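Local coordinates for protein endonuclease IV (Thermus thermophilus, PDB 3AAM) that cleaves the DNA backbone at apurinic or apyrimidinic sites as a metal-dependent TIM-barrel endonuclease of base excision repair, and also has 3'-5' exonuclease activity, at residues T29-A35 / L64-A70; V16-E21 / A53-R58; N75-G80 / S111-V117. The contacts are given in a common frame with arbitrary orientation. Numbering follows the deposited sequence.

Interaction 1 (29-35 with 64-70) is the buried core of the three: two neighbouring parallel strands of the TIM barrel, joined by backbone hydrogen bonds. Interaction 2 (16-21 with 53-58) packs helices 15-26 and 48-60 over the outer side of those strands. It is apolar and partly buried, and it touches interaction 1 through R58 to L64 and A19 to I33. Interaction 3 (75-80 with 111-117) lies across the chain's centre from interaction 2, their centres about 35 Å apart, and ties the loop before helix 82-100 to the start of helix 114-128. There turns, glycines, a salt bridge and water replace the strand ladder of interaction 1 and the hydrophobic packing of interaction 2.

Interaction 1 of 3, residues T29-A35 / L64-A70; sequences TAFQIFA and LPAVIHA. With PO4 (phosphate ion), chain C.
Two extended segments run in parallel, the axes of 31-34 and 66-69 approaching to 4.6 Å at 30°. F31 faces A66, Q32 faces V67 and I33 faces I68. The bonds follow the parallel pattern: F31 N to P65 O (3.1 Å), V67 N to F31 O (3.0 Å), I33 N to V67 O (2.9 Å) and H69 N to I33 O (2.8 Å). A water continues the series between A35 N (2.9 Å) and H69 O (2.8 Å).

F31, I33, A66 and I68 share one face. The F31 ring (chi1 p, chi2 92°) lies over A66, whose CB is 4.1 Å from its centroid, a CH-pi contact that small alanine allows. I33 (p, t) and I68 (m, t) meet CG1 to CG1 at 3.9 Å, branched side chains filling the layer under the helices. The other face, lining the barrel interior, carries Q32, F34, V67 and H69. Q32 (t, t) is extended, NE2 3.4 Å from H69 CD2 at the imidazole edge; that amide donates to E248. F34 (m) turns its ring edge to H69 O (3.2 Å from CD1), with CE1 3.9 Å from H69 CB. H69 (t, chi2 -56°) donates from ND1 to A70 O (2.6 Å) and from NE2 to O2 of the phosphate ion (2.9 Å). Its side chain is about 7 Å from the bound manganese.

The pair belongs to a beta-alpha-beta unit of the TIM barrel through helix 48-60. Strand 104-107 continues the sheet beyond I68, Q32 bonds to F6 and L8 on the other side, and helices 15-26, 48-60 and 82-100 cover the apolar face.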
ATOM      1  N   THR A  29      12.052  -8.911  -1.698  1.00  7.78           N
ATOM      2  CA  THR A  29      11.976  -9.335  -0.307  1.00  7.66           C
ATOM      3  C   THR A  29      10.627  -8.970   0.307  1.00  8.28           C
ATOM      4  O   THR A  29      10.432  -9.041   1.521  1.00  9.06           O
ATOM      5  CB  THR A  29      13.143  -8.771   0.539  1.00  9.77           C
ATOM      6  OG1 THR A  29      13.256  -7.357   0.354  1.00 10.54           O
ATOM      7  CG2 THR A  29      14.455  -9.436   0.120  1.00  8.18           C
ATOM      8  N   ALA A  30       9.693  -8.610  -0.567  1.00  7.03           N
ATOM      9  CA  ALA A  30       8.327  -8.264  -0.197  1.00  5.43           C
ATOM     10  C   ALA A  30       7.564  -8.075  -1.496  1.00  5.05           C
ATOM     11  O   ALA A  30       8.170  -7.836  -2.539  1.00  6.24           O
ATOM     12  CB  ALA A  30       8.303  -6.975   0.619  1.00  6.79           C
ATOM     13  N   PHE A  31       6.241  -8.202  -1.449  1.00  5.12           N
ATOM     14  CA  PHE A  31       5.445  -7.994  -2.653  1.00  5.10           C
ATOM     15  C   PHE A  31       4.003  -7.618  -2.347  1.00  6.26           C
ATOM     16  O   PHE A  31       3.526  -7.764  -1.220  1.00  7.73           O
ATOM     17  CB  PHE A  31       5.510  -9.219  -3.587  1.00  6.52           C
ATOM     18  CG  PHE A  31       4.769 -10.428  -3.086  1.00  6.51           C
ATOM     19  CD1 PHE A  31       3.436 -10.643  -3.435  1.00  7.94           C
ATOM     20  CD2 PHE A  31       5.407 -11.363  -2.281  1.00  8.12           C
ATOM     21  CE1 PHE A  31       2.752 -11.779  -2.984  1.00  8.42           C
ATOM     22  CE2 PHE A  31       4.732 -12.494  -1.828  1.00  7.19           C
ATOM     23  CZ  PHE A  31       3.405 -12.703  -2.180  1.00  8.77           C
ATOM     24  N   GLN A  32       3.325  -7.111  -3.367  1.00  5.42           N
ATOM     25  CA  GLN A  32       1.944  -6.673  -3.249  1.00  6.34           C
ATOM     26  C   GLN A  32       1.146  -7.188  -4.437  1.00  4.98           C
ATOM     27  O   GLN A  32       1.670  -7.297  -5.537  1.00  6.16           O
ATOM     28  CB  GLN A  32       1.913  -5.142  -3.209  1.00  7.08           C
ATOM     29  CG  GLN A  32       0.533  -4.519  -3.186  1.00  7.16           C
ATOM     30  CD  GLN A  32       0.594  -3.016  -3.008  1.00  6.66           C
ATOM     31  OE1 GLN A  32       0.813  -2.519  -1.904  1.00  7.82           O
ATOM     32  NE2 GLN A  32       0.421  -2.283  -4.104  1.00  7.60           N
ATOM     33  N   ILE A  33      -0.123  -7.499  -4.195  1.00  6.54           N
ATOM     34  CA  ILE A  33      -1.023  -7.989  -5.231  1.00  7.01           C
ATOM     35  C   ILE A  33      -2.427  -7.462  -4.970  1.00  8.35           C
ATOM     36  O   ILE A  33      -2.694  -6.872  -3.921  1.00  7.43           O
ATOM     37  CB  ILE A  33      -1.131  -9.527  -5.210  1.00  6.73           C
ATOM     38  CG1 ILE A  33      -1.569  -9.992  -3.816  1.00  7.90           C
ATOM     39  CG2 ILE A  33       0.199 -10.167  -5.591  1.00  9.21           C
ATOM     40  CD1 ILE A  33      -1.951 -11.470  -3.747  1.00  9.69           C
ATOM     41  N   PHE A  34      -3.312  -7.659  -5.942  1.00  8.28           N
ATOM     42  CA  PHE A  34      -4.713  -7.286  -5.792  1.00  7.53           C
ATOM     43  C   PHE A  34      -5.363  -8.619  -5.435  1.00 10.05           C
ATOM     44  O   PHE A  34      -4.742  -9.668  -5.608  1.00 11.70           O
ATOM     45  CB  PHE A  34      -5.318  -6.789  -7.109  1.00  9.18           C
ATOM     46  CG  PHE A  34      -4.864  -5.419  -7.525  1.00  9.21           C
ATOM     47  CD1 PHE A  34      -5.021  -4.328  -6.677  1.00 10.39           C
ATOM     48  CD2 PHE A  34      -4.315  -5.213  -8.788  1.00 10.64           C
ATOM     49  CE1 PHE A  34      -4.638  -3.048  -7.082  1.00 11.35           C
ATOM     50  CE2 PHE A  34      -3.929  -3.936  -9.204  1.00 10.74           C
ATOM     51  CZ  PHE A  34      -4.091  -2.853  -8.348  1.00 12.97           C
ATOM     52  N   ALA A  35      -6.596  -8.583  -4.936  1.00  8.77           N
ATOM     53  CA  ALA A  35      -7.314  -9.810  -4.596  1.00  9.04           C
ATOM     54  C   ALA A  35      -8.260 -10.182  -5.737  1.00  9.48           C
ATOM     55  O   ALA A  35      -8.888 -11.242  -5.726  1.00  8.92           O
ATOM     56  CB  ALA A  35      -8.090  -9.624  -3.297  1.00 10.96           C
ATOM     57  N   LEU A  64       8.105 -14.114   2.416  1.00 14.47           N
ATOM     58  CA  LEU A  64       8.156 -12.679   2.161  1.00 13.55           C
ATOM     59  C   LEU A  64       6.867 -11.971   2.540  1.00 12.32           C
ATOM     60  O   LEU A  64       5.775 -12.443   2.225  1.00 12.74           O
ATOM     61  CB  LEU A  64       8.430 -12.410   0.684  1.00 16.42           C
ATOM     62  CG  LEU A  64       9.829 -12.609   0.108  1.00 18.64           C
ATOM     63  CD1 LEU A  64      10.351 -14.003   0.401  1.00 22.38           C
ATOM     64  CD2 LEU A  64       9.754 -12.358  -1.388  1.00 18.27           C
ATOM     65  N   PRO A  65       6.984 -10.820   3.218  1.00 11.39           N
ATOM     66  CA  PRO A  65       5.806 -10.054   3.623  1.00 11.93           C
ATOM     67  C   PRO A  65       4.988  -9.739   2.384  1.00 11.94           C
ATOM     68  O   PRO A  65       5.537  -9.374   1.334  1.00 10.90           O
ATOM     69  CB  PRO A  65       6.407  -8.801   4.244  1.00 13.04           C
ATOM     70  CG  PRO A  65       7.696  -9.292   4.808  1.00 13.59           C
ATOM     71  CD  PRO A  65       8.217 -10.183   3.710  1.00 11.41           C
ATOM     72  N   ALA A  66       3.675  -9.878   2.505  1.00 11.38           N
ATOM     73  CA  ALA A  66       2.789  -9.617   1.387  1.00 11.64           C
ATOM     74  C   ALA A  66       1.736  -8.590   1.756  1.00  9.93           C
ATOM     75  O   ALA A  66       1.352  -8.458   2.921  1.00 10.86           O
ATOM     76  CB  ALA A  66       2.124 -10.907   0.944  1.00 12.95           C
ATOM     77  N   VAL A  67       1.274  -7.858   0.751  1.00  8.40           N
ATOM     78  CA  VAL A  67       0.260  -6.841   0.948  1.00  7.69           C
ATOM     79  C   VAL A  67      -0.781  -6.968  -0.150  1.00  7.46           C
ATOM     80  O   VAL A  67      -0.436  -7.182  -1.310  1.00  6.02           O
ATOM     81  CB  VAL A  67       0.852  -5.412   0.841  1.00  8.16           C
ATOM     82  CG1 VAL A  67      -0.231  -4.383   1.092  1.00  9.91           C
ATOM     83  CG2 VAL A  67       2.000  -5.236   1.818  1.00 10.02           C
ATOM     84  N   ILE A  68      -2.051  -6.852   0.217  1.00  7.13           N
ATOM     85  CA  ILE A  68      -3.118  -6.885  -0.770  1.00  7.10           C
ATOM     86  C   ILE A  68      -3.630  -5.454  -0.887  1.00  8.04           C
ATOM     87  O   ILE A  68      -3.962  -4.821   0.117  1.00  9.04           O
ATOM     88  CB  ILE A  68      -4.269  -7.836  -0.355  1.00  9.61           C
ATOM     89  CG1 ILE A  68      -3.879  -9.275  -0.707  1.00  9.62           C
ATOM     90  CG2 ILE A  68      -5.568  -7.433  -1.048  1.00 10.16           C
ATOM     91  CD1 ILE A  68      -4.894 -10.329  -0.303  1.00  9.99           C
ATOM     92  N   HIS A  69      -3.657  -4.938  -2.113  1.00  5.98           N
ATOM     93  CA  HIS A  69      -4.128  -3.583  -2.359  1.00  6.33           C
ATOM     94  C   HIS A  69      -5.589  -3.635  -2.799  1.00  7.49           C
ATOM     95  O   HIS A  69      -5.955  -4.452  -3.643  1.00  8.15           O
ATOM     96  CB  HIS A  69      -3.293  -2.923  -3.467  1.00  7.19           C
ATOM     97  CG  HIS A  69      -3.338  -1.425  -3.455  1.00  9.95           C
ATOM     98  ND1 HIS A  69      -4.514  -0.710  -3.523  1.00 11.81           N
ATOM     99  CD2 HIS A  69      -2.345  -0.507  -3.365  1.00 12.65           C
ATOM    100  CE1 HIS A  69      -4.245   0.582  -3.473  1.00 11.05           C
ATOM    101  NE2 HIS A  69      -2.937   0.733  -3.379  1.00 10.77           N
ATOM    102  N   ALA A  70      -6.421  -2.781  -2.214  1.00  8.38           N
ATOM    103  CA  ALA A  70      -7.830  -2.710  -2.589  1.00  9.70           C
ATOM    104  C   ALA A  70      -7.895  -1.968  -3.921  1.00 10.31           C
ATOM    105  O   ALA A  70      -6.969  -1.241  -4.279  1.00 10.68           O
ATOM    106  CB  ALA A  70      -8.620  -1.949  -1.524  1.00  9.73           C
TER
HETATM  107  P   PO4 C 272      -2.566   4.033  -4.825  1.00 15.71           P
HETATM  108  O1  PO4 C 272      -2.946   3.321  -6.177  1.00 14.70           O
HETATM  109  O2  PO4 C 272      -1.506   3.157  -4.051  1.00 16.88           O
HETATM  110  O3  PO4 C 272      -1.963   5.434  -5.133  1.00 17.78           O
HETATM  111  O4  PO4 C 272      -3.865   4.206  -3.947  1.00 16.88           O
HETATM  112  O   HOH W   1      -8.015  -6.182  -4.347  1.00  8.59           O

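Interaction 2 of 3, residues V16-E21 / A53-R58; sequences VAGAVE and AFRALR
V20, with chi1 t, fits its two methyls against the neighbouring helix: CG1 lies 3.7 Å from L57 CB and 3.5 Å from R58 N, while CG2 reaches F54 CE1 at 3.5 Å and R58 CG at 3.6 Å. Segments 16-21 and 53-58 are both helical and run almost parallel, at 9°, with their axes 8.7 Å apart. In register A17 faces F54, CA to CA 4.6 Å, and V20 faces R58 at 6.0 Å.

Alanine permits the tight approach at the first of these levels. A17 CB touches A53 CB at 4.2 Å and L57 CD1 at 3.5 Å, L57 being extended (m, t) so that its end covers the small residue. F54 (t, chi2 86°) meets V16 (m), CD1 to CG2 3.6 Å, and turns its ring edge to V16 O, 3.5 Å from CD1. The flat ring can thus slip between the helices and the strand layer, where it also touches F31. Towards the solvent side, E21 OE1 comes to 3.9 Å from L57 CD1.

This is the packing of successive outer helices of an alpha/beta barrel, following the parallel strands they cover. Between the two segments the contact is methyl, methylene and ring packing; V16 N is bonded by E50, earlier in helix 48-60. R58 lends its aliphatic part here while its guanidinium bonds to L64 O, so the stretch between 16-21 and 53-58 relies on close fit.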
ATOM      1  N   VAL A  16      -2.731 -16.430  -7.826  1.00 13.76           N
ATOM      2  CA  VAL A  16      -1.940 -15.729  -6.821  1.00 13.53           C
ATOM      3  C   VAL A  16      -0.608 -16.426  -6.561  1.00 12.78           C
ATOM      4  O   VAL A  16       0.352 -15.801  -6.110  1.00 12.04           O
ATOM      5  CB  VAL A  16      -2.710 -15.592  -5.484  1.00 14.66           C
ATOM      6  CG1 VAL A  16      -3.957 -14.743  -5.693  1.00 14.01           C
ATOM      7  CG2 VAL A  16      -3.085 -16.963  -4.945  1.00 12.25           C
ATOM      8  N   ALA A  17      -0.549 -17.723  -6.846  1.00 11.53           N
ATOM      9  CA  ALA A  17       0.684 -18.475  -6.642  1.00 12.58           C
ATOM     10  C   ALA A  17       1.756 -17.950  -7.590  1.00 11.62           C
ATOM     11  O   ALA A  17       2.945 -17.956  -7.268  1.00 10.98           O
ATOM     12  CB  ALA A  17       0.440 -19.961  -6.893  1.00 14.47           C
ATOM     13  N   GLY A  18       1.328 -17.492  -8.763  1.00 11.64           N
ATOM     14  CA  GLY A  18       2.266 -16.967  -9.736  1.00 10.64           C
ATOM     15  C   GLY A  18       3.028 -15.761  -9.215  1.00  9.39           C
ATOM     16  O   GLY A  18       4.198 -15.562  -9.545  1.00 10.07           O
ATOM     17  N   ALA A  19       2.363 -14.952  -8.397  1.00  9.69           N
ATOM     18  CA  ALA A  19       2.997 -13.767  -7.834  1.00  8.99           C
ATOM     19  C   ALA A  19       4.111 -14.163  -6.873  1.00  9.18           C
ATOM     20  O   ALA A  19       5.171 -13.538  -6.849  1.00  9.44           O
ATOM     21  CB  ALA A  19       1.960 -12.905  -7.114  1.00  8.70           C
ATOM     22  N   VAL A  20       3.868 -15.193  -6.067  1.00  9.22           N
ATOM     23  CA  VAL A  20       4.885 -15.651  -5.130  1.00 10.22           C
ATOM     24  C   VAL A  20       6.112 -16.101  -5.924  1.00  8.78           C
ATOM     25  O   VAL A  20       7.245 -15.759  -5.585  1.00  9.52           O
ATOM     26  CB  VAL A  20       4.382 -16.837  -4.271  1.00  9.68           C
ATOM     27  CG1 VAL A  20       5.466 -17.264  -3.287  1.00 10.87           C
ATOM     28  CG2 VAL A  20       3.120 -16.445  -3.519  1.00 11.04           C
ATOM     29  N   GLU A  21       5.882 -16.861  -6.992  1.00 10.90           N
ATOM     30  CA  GLU A  21       6.984 -17.347  -7.815  1.00  9.97           C
ATOM     31  C   GLU A  21       7.769 -16.218  -8.463  1.00  8.63           C
ATOM     32  O   GLU A  21       8.999 -16.265  -8.521  1.00  8.87           O
ATOM     33  CB  GLU A  21       6.468 -18.287  -8.902  1.00 10.78           C
ATOM     34  CG  GLU A  21       5.776 -19.525  -8.365  1.00 12.17           C
ATOM     35  CD  GLU A  21       5.450 -20.519  -9.453  1.00 15.23           C
ATOM     36  OE1 GLU A  21       4.675 -21.461  -9.184  1.00 16.28           O
ATOM     37  OE2 GLU A  21       5.979 -20.364 -10.576  1.00 17.43           O
ATOM     38  N   ALA A  53      -1.365 -23.631  -2.313  1.00 10.66           N
ATOM     39  CA  ALA A  53      -0.198 -23.373  -3.149  1.00 10.63           C
ATOM     40  C   ALA A  53       0.471 -22.052  -2.779  1.00 10.30           C
ATOM     41  O   ALA A  53       1.694 -21.973  -2.673  1.00 10.78           O
ATOM     42  CB  ALA A  53      -0.601 -23.366  -4.618  1.00 11.95           C
ATOM     43  N   PHE A  54      -0.340 -21.019  -2.577  1.00 11.52           N
ATOM     44  CA  PHE A  54       0.162 -19.697  -2.215  1.00 11.25           C
ATOM     45  C   PHE A  54       0.951 -19.769  -0.910  1.00 10.47           C
ATOM     46  O   PHE A  54       2.096 -19.322  -0.835  1.00 11.64           O
ATOM     47  CB  PHE A  54      -1.011 -18.727  -2.049  1.00 10.01           C
ATOM     48  CG  PHE A  54      -0.596 -17.320  -1.717  1.00 10.71           C
ATOM     49  CD1 PHE A  54      -0.278 -16.418  -2.725  1.00 10.94           C
ATOM     50  CD2 PHE A  54      -0.505 -16.907  -0.395  1.00 12.13           C
ATOM     51  CE1 PHE A  54       0.123 -15.120  -2.419  1.00  9.54           C
ATOM     52  CE2 PHE A  54      -0.103 -15.613  -0.078  1.00 11.74           C
ATOM     53  CZ  PHE A  54       0.211 -14.718  -1.093  1.00 10.95           C
ATOM     54  N   ARG A  55       0.330 -20.330   0.119  1.00 11.24           N
ATOM     55  CA  ARG A  55       0.979 -20.458   1.416  1.00 11.91           C
ATOM     56  C   ARG A  55       2.238 -21.316   1.362  1.00 12.21           C
ATOM     57  O   ARG A  55       3.270 -20.945   1.913  1.00 11.71           O
ATOM     58  CB  ARG A  55       0.001 -21.044   2.440  1.00 12.37           C
ATOM     59  CG  ARG A  55      -1.097 -20.085   2.884  1.00 13.47           C
ATOM     60  CD  ARG A  55      -2.065 -20.771   3.841  1.00 15.36           C
ATOM     61  NE  ARG A  55      -3.026 -19.835   4.419  1.00 15.53           N
ATOM     62  CZ  ARG A  55      -2.921 -19.308   5.636  1.00 14.27           C
ATOM     63  NH1 ARG A  55      -3.844 -18.465   6.075  1.00 15.29           N
ATOM     64  NH2 ARG A  55      -1.902 -19.633   6.420  1.00 18.31           N
ATOM     65  N   ALA A  56       2.153 -22.468   0.703  1.00 11.93           N
ATOM     66  CA  ALA A  56       3.298 -23.369   0.607  1.00 13.43           C
ATOM     67  C   ALA A  56       4.457 -22.721  -0.137  1.00 12.38           C
ATOM     68  O   ALA A  56       5.610 -22.819   0.285  1.00 15.15           O
ATOM     69  CB  ALA A  56       2.888 -24.664  -0.081  1.00 12.30           C
ATOM     70  N   LEU A  57       4.152 -22.065  -1.252  1.00 13.56           N
ATOM     71  CA  LEU A  57       5.183 -21.403  -2.035  1.00 14.07           C
ATOM     72  C   LEU A  57       5.815 -20.264  -1.244  1.00 13.59           C
ATOM     73  O   LEU A  57       7.036 -20.102  -1.243  1.00 14.64           O
ATOM     74  CB  LEU A  57       4.595 -20.877  -3.349  1.00 14.17           C
ATOM     75  CG  LEU A  57       4.266 -21.935  -4.406  1.00 15.35           C
ATOM     76  CD1 LEU A  57       3.401 -21.322  -5.500  1.00 15.62           C
ATOM     77  CD2 LEU A  57       5.566 -22.493  -4.990  1.00 14.62           C
ATOM     78  N   ARG A  58       4.987 -19.480  -0.557  1.00 13.76           N
ATOM     79  CA  ARG A  58       5.497 -18.364   0.230  1.00 15.53           C
ATOM     80  C   ARG A  58       6.420 -18.827   1.349  1.00 15.59           C
ATOM     81  O   ARG A  58       7.530 -18.323   1.507  1.00 16.56           O
ATOM     82  CB  ARG A  58       4.347 -17.560   0.840  1.00 18.47           C
ATOM     83  CG  ARG A  58       3.921 -16.358   0.026  1.00 22.72           C
ATOM     84  CD  ARG A  58       3.806 -15.123   0.911  1.00 23.39           C
ATOM     85  NE  ARG A  58       2.815 -15.290   1.970  1.00 21.89           N
ATOM     86  CZ  ARG A  58       2.599 -14.407   2.942  1.00 23.63           C
ATOM     87  NH1 ARG A  58       1.673 -14.644   3.859  1.00 21.81           N
ATOM     88  NH2 ARG A  58       3.313 -13.292   3.007  1.00 24.35           N
TER

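Interaction 3 of 3, residues N75-G80 / S111-V117; sequences NLGAEG and SGRPERV
Backbone shape sets this contact. N75 to A78 form a type I turn, closed by A78 N to N75 O (3.2 Å), and N75 OD1 accepts from G77 N (3.0 Å), an Asx turn. G77 and G112 face each other, CA to CA 4.6 Å; a CB on either would clash with the carbonyl of S111 or G77, and G112 at phi/psi 138/-152 calls for glycine in its own right. R113 is the N-cap residue of helix 114-128.

Among the hydrogen bonds, N75 (t) does double duty, since OD1 also accepts from S111 N (2.9 Å), while ND2 to S111 OG (3.3 Å) is weak. R116 (t, p, t) donates from NE to A78 O (2.9 Å). A water donates to G77 O and E79 OE2 (2.7 Å each) and accepts from R113 N (2.8 Å).

Charge pairing comes from E79 (m, m), whose OE2 forms a salt bridge with R113 NH2 at 2.9 Å. R116 pairs instead with E119 and makes a cation-pi interaction with W83.

Apolar packing is slight: L76 CB lies 4.2 Å from V117 CG1.

The loop following strand 66-69 is therefore joined to the start of helix 114-128 by directional polar bonds, with the E79-R113 salt bridge and one bridging water at the exposed end.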
ATOM      1  N   ASN A  75     -14.437   3.535  -2.592  1.00  9.32           N
ATOM      2  CA  ASN A  75     -14.536   4.897  -2.081  1.00  8.40           C
ATOM      3  C   ASN A  75     -15.340   4.875  -0.786  1.00  7.80           C
ATOM      4  O   ASN A  75     -16.568   4.971  -0.794  1.00  8.18           O
ATOM      5  CB  ASN A  75     -15.209   5.829  -3.090  1.00  9.98           C
ATOM      6  CG  ASN A  75     -15.277   7.264  -2.588  1.00 11.91           C
ATOM      7  OD1 ASN A  75     -14.785   7.576  -1.503  1.00 10.93           O
ATOM      8  ND2 ASN A  75     -15.885   8.142  -3.377  1.00 17.09           N
ATOM      9  N   LEU A  76     -14.631   4.745   0.328  1.00  7.36           N
ATOM     10  CA  LEU A  76     -15.263   4.689   1.637  1.00  8.48           C
ATOM     11  C   LEU A  76     -15.888   6.012   2.066  1.00  7.84           C
ATOM     12  O   LEU A  76     -16.542   6.075   3.105  1.00  8.85           O
ATOM     13  CB  LEU A  76     -14.241   4.240   2.683  1.00  8.73           C
ATOM     14  CG  LEU A  76     -13.565   2.894   2.403  1.00 10.02           C
ATOM     15  CD1 LEU A  76     -12.445   2.687   3.415  1.00 11.53           C
ATOM     16  CD2 LEU A  76     -14.582   1.758   2.467  1.00 10.39           C
ATOM     17  N   GLY A  77     -15.699   7.056   1.264  1.00  8.93           N
ATOM     18  CA  GLY A  77     -16.273   8.349   1.599  1.00  8.59           C
ATOM     19  C   GLY A  77     -17.554   8.647   0.839  1.00  7.85           C
ATOM     20  O   GLY A  77     -18.196   9.672   1.070  1.00 10.42           O
ATOM     21  N   ALA A  78     -17.942   7.747  -0.058  1.00  8.18           N
ATOM     22  CA  ALA A  78     -19.145   7.942  -0.859  1.00  8.86           C
ATOM     23  C   ALA A  78     -20.405   8.030  -0.013  1.00 10.36           C
ATOM     24  O   ALA A  78     -20.576   7.282   0.947  1.00 10.26           O
ATOM     25  CB  ALA A  78     -19.288   6.810  -1.873  1.00  9.48           C
ATOM     26  N   GLU A  79     -21.284   8.958  -0.378  1.00 11.61           N
ATOM     27  CA  GLU A  79     -22.551   9.125   0.323  1.00 12.93           C
ATOM     28  C   GLU A  79     -23.594   8.199  -0.300  1.00 12.82           C
ATOM     29  O   GLU A  79     -24.479   7.700   0.393  1.00 14.08           O
ATOM     30  CB  GLU A  79     -23.028  10.578   0.230  1.00 15.40           C
ATOM     31  CG  GLU A  79     -22.291  11.539   1.159  1.00 17.75           C
ATOM     32  CD  GLU A  79     -22.467  11.183   2.627  1.00 20.19           C
ATOM     33  OE1 GLU A  79     -23.625  11.029   3.069  1.00 23.35           O
ATOM     34  OE2 GLU A  79     -21.450  11.060   3.345  1.00 24.15           O
ATOM     35  N   GLY A  80     -23.471   7.971  -1.605  1.00 12.98           N
ATOM     36  CA  GLY A  80     -24.404   7.112  -2.311  1.00 12.24           C
ATOM     37  C   GLY A  80     -24.148   5.632  -2.093  1.00 12.28           C
ATOM     38  O   GLY A  80     -23.300   5.252  -1.284  1.00 11.92           O
ATOM     39  N   SER A 111     -13.081   9.850  -0.984  1.00 12.33           N
ATOM     40  CA  SER A 111     -13.422  11.267  -0.952  1.00 13.28           C
ATOM     41  C   SER A 111     -14.766  11.515  -0.282  1.00 13.23           C
ATOM     42  O   SER A 111     -15.737  10.799  -0.531  1.00 14.30           O
ATOM     43  CB  SER A 111     -13.441  11.833  -2.375  1.00 16.05           C
ATOM     44  OG  SER A 111     -14.314  11.094  -3.210  1.00 20.42           O
ATOM     45  N   GLY A 112     -14.809  12.543   0.559  1.00 13.74           N
ATOM     46  CA  GLY A 112     -16.028  12.884   1.272  1.00 13.71           C
ATOM     47  C   GLY A 112     -15.735  13.255   2.716  1.00 12.20           C
ATOM     48  O   GLY A 112     -14.652  13.750   3.029  1.00 13.29           O
ATOM     49  N   ARG A 113     -16.701  13.026   3.598  1.00 10.74           N
ATOM     50  CA  ARG A 113     -16.525  13.326   5.014  1.00 11.68           C
ATOM     51  C   ARG A 113     -15.573  12.311   5.641  1.00 12.18           C
ATOM     52  O   ARG A 113     -15.721  11.108   5.432  1.00 11.08           O
ATOM     53  CB  ARG A 113     -17.867  13.247   5.747  1.00 12.57           C
ATOM     54  CG  ARG A 113     -18.909  14.248   5.282  1.00 14.32           C
ATOM     55  CD  ARG A 113     -20.216  14.106   6.063  1.00 16.75           C
ATOM     56  NE  ARG A 113     -20.929  12.866   5.757  1.00 19.98           N
ATOM     57  CZ  ARG A 113     -20.984  11.806   6.558  1.00 19.52           C
ATOM     58  NH1 ARG A 113     -20.367  11.821   7.732  1.00 22.24           N
ATOM     59  NH2 ARG A 113     -21.662  10.727   6.186  1.00 22.94           N
ATOM     60  N   PRO A 114     -14.578  12.780   6.413  1.00 11.80           N
ATOM     61  CA  PRO A 114     -13.656  11.826   7.032  1.00 11.84           C
ATOM     62  C   PRO A 114     -14.413  10.826   7.907  1.00 11.50           C
ATOM     63  O   PRO A 114     -14.044   9.655   7.988  1.00 12.00           O
ATOM     64  CB  PRO A 114     -12.728  12.723   7.845  1.00 11.74           C
ATOM     65  CG  PRO A 114     -12.652  13.961   6.997  1.00 12.32           C
ATOM     66  CD  PRO A 114     -14.106  14.166   6.603  1.00 11.68           C
ATOM     67  N   GLU A 115     -15.481  11.295   8.548  1.00 12.18           N
ATOM     68  CA  GLU A 115     -16.288  10.435   9.410  1.00 12.85           C
ATOM     69  C   GLU A 115     -16.917   9.279   8.633  1.00 12.45           C
ATOM     70  O   GLU A 115     -17.076   8.178   9.162  1.00 12.62           O
ATOM     71  CB  GLU A 115     -17.391  11.247  10.104  1.00 13.18           C
ATOM     72  CG  GLU A 115     -16.876  12.302  11.070  1.00 16.27           C
ATOM     73  CD  GLU A 115     -16.616  13.647  10.415  1.00 17.66           C
ATOM     74  OE1 GLU A 115     -16.484  13.707   9.174  1.00 17.16           O
ATOM     75  OE2 GLU A 115     -16.531  14.652  11.154  1.00 19.44           O
ATOM     76  N   ARG A 116     -17.277   9.532   7.378  1.00 12.24           N
ATOM     77  CA  ARG A 116     -17.879   8.506   6.533  1.00 11.65           C
ATOM     78  C   ARG A 116     -16.832   7.444   6.190  1.00 10.24           C
ATOM     79  O   ARG A 116     -17.138   6.254   6.123  1.00 10.82           O
ATOM     80  CB  ARG A 116     -18.427   9.149   5.257  1.00 11.97           C
ATOM     81  CG  ARG A 116     -19.086   8.195   4.269  1.00 12.19           C
ATOM     82  CD  ARG A 116     -20.302   7.492   4.854  1.00 10.71           C
ATOM     83  NE  ARG A 116     -21.184   7.014   3.791  1.00  9.93           N
ATOM     84  CZ  ARG A 116     -22.275   6.281   3.989  1.00  9.25           C
ATOM     85  NH1 ARG A 116     -22.634   5.927   5.218  1.00 10.54           N
ATOM     86  NH2 ARG A 116     -23.013   5.911   2.954  1.00 11.88           N
ATOM     87  N   VAL A 117     -15.596   7.884   5.980  1.00 10.16           N
ATOM     88  CA  VAL A 117     -14.505   6.972   5.656  1.00 10.16           C
ATOM     89  C   VAL A 117     -14.239   6.036   6.833  1.00  9.46           C
ATOM     90  O   VAL A 117     -14.112   4.823   6.656  1.00 10.13           O
ATOM     91  CB  VAL A 117     -13.215   7.751   5.305  1.00 10.51           C
ATOM     92  CG1 VAL A 117     -12.047   6.796   5.166  1.00  8.63           C
ATOM     93  CG2 VAL A 117     -13.410   8.514   4.004  1.00 11.30           C
TER
HETATM   94  O   HOH W   2     -18.981  11.718   2.580  1.00 16.83           O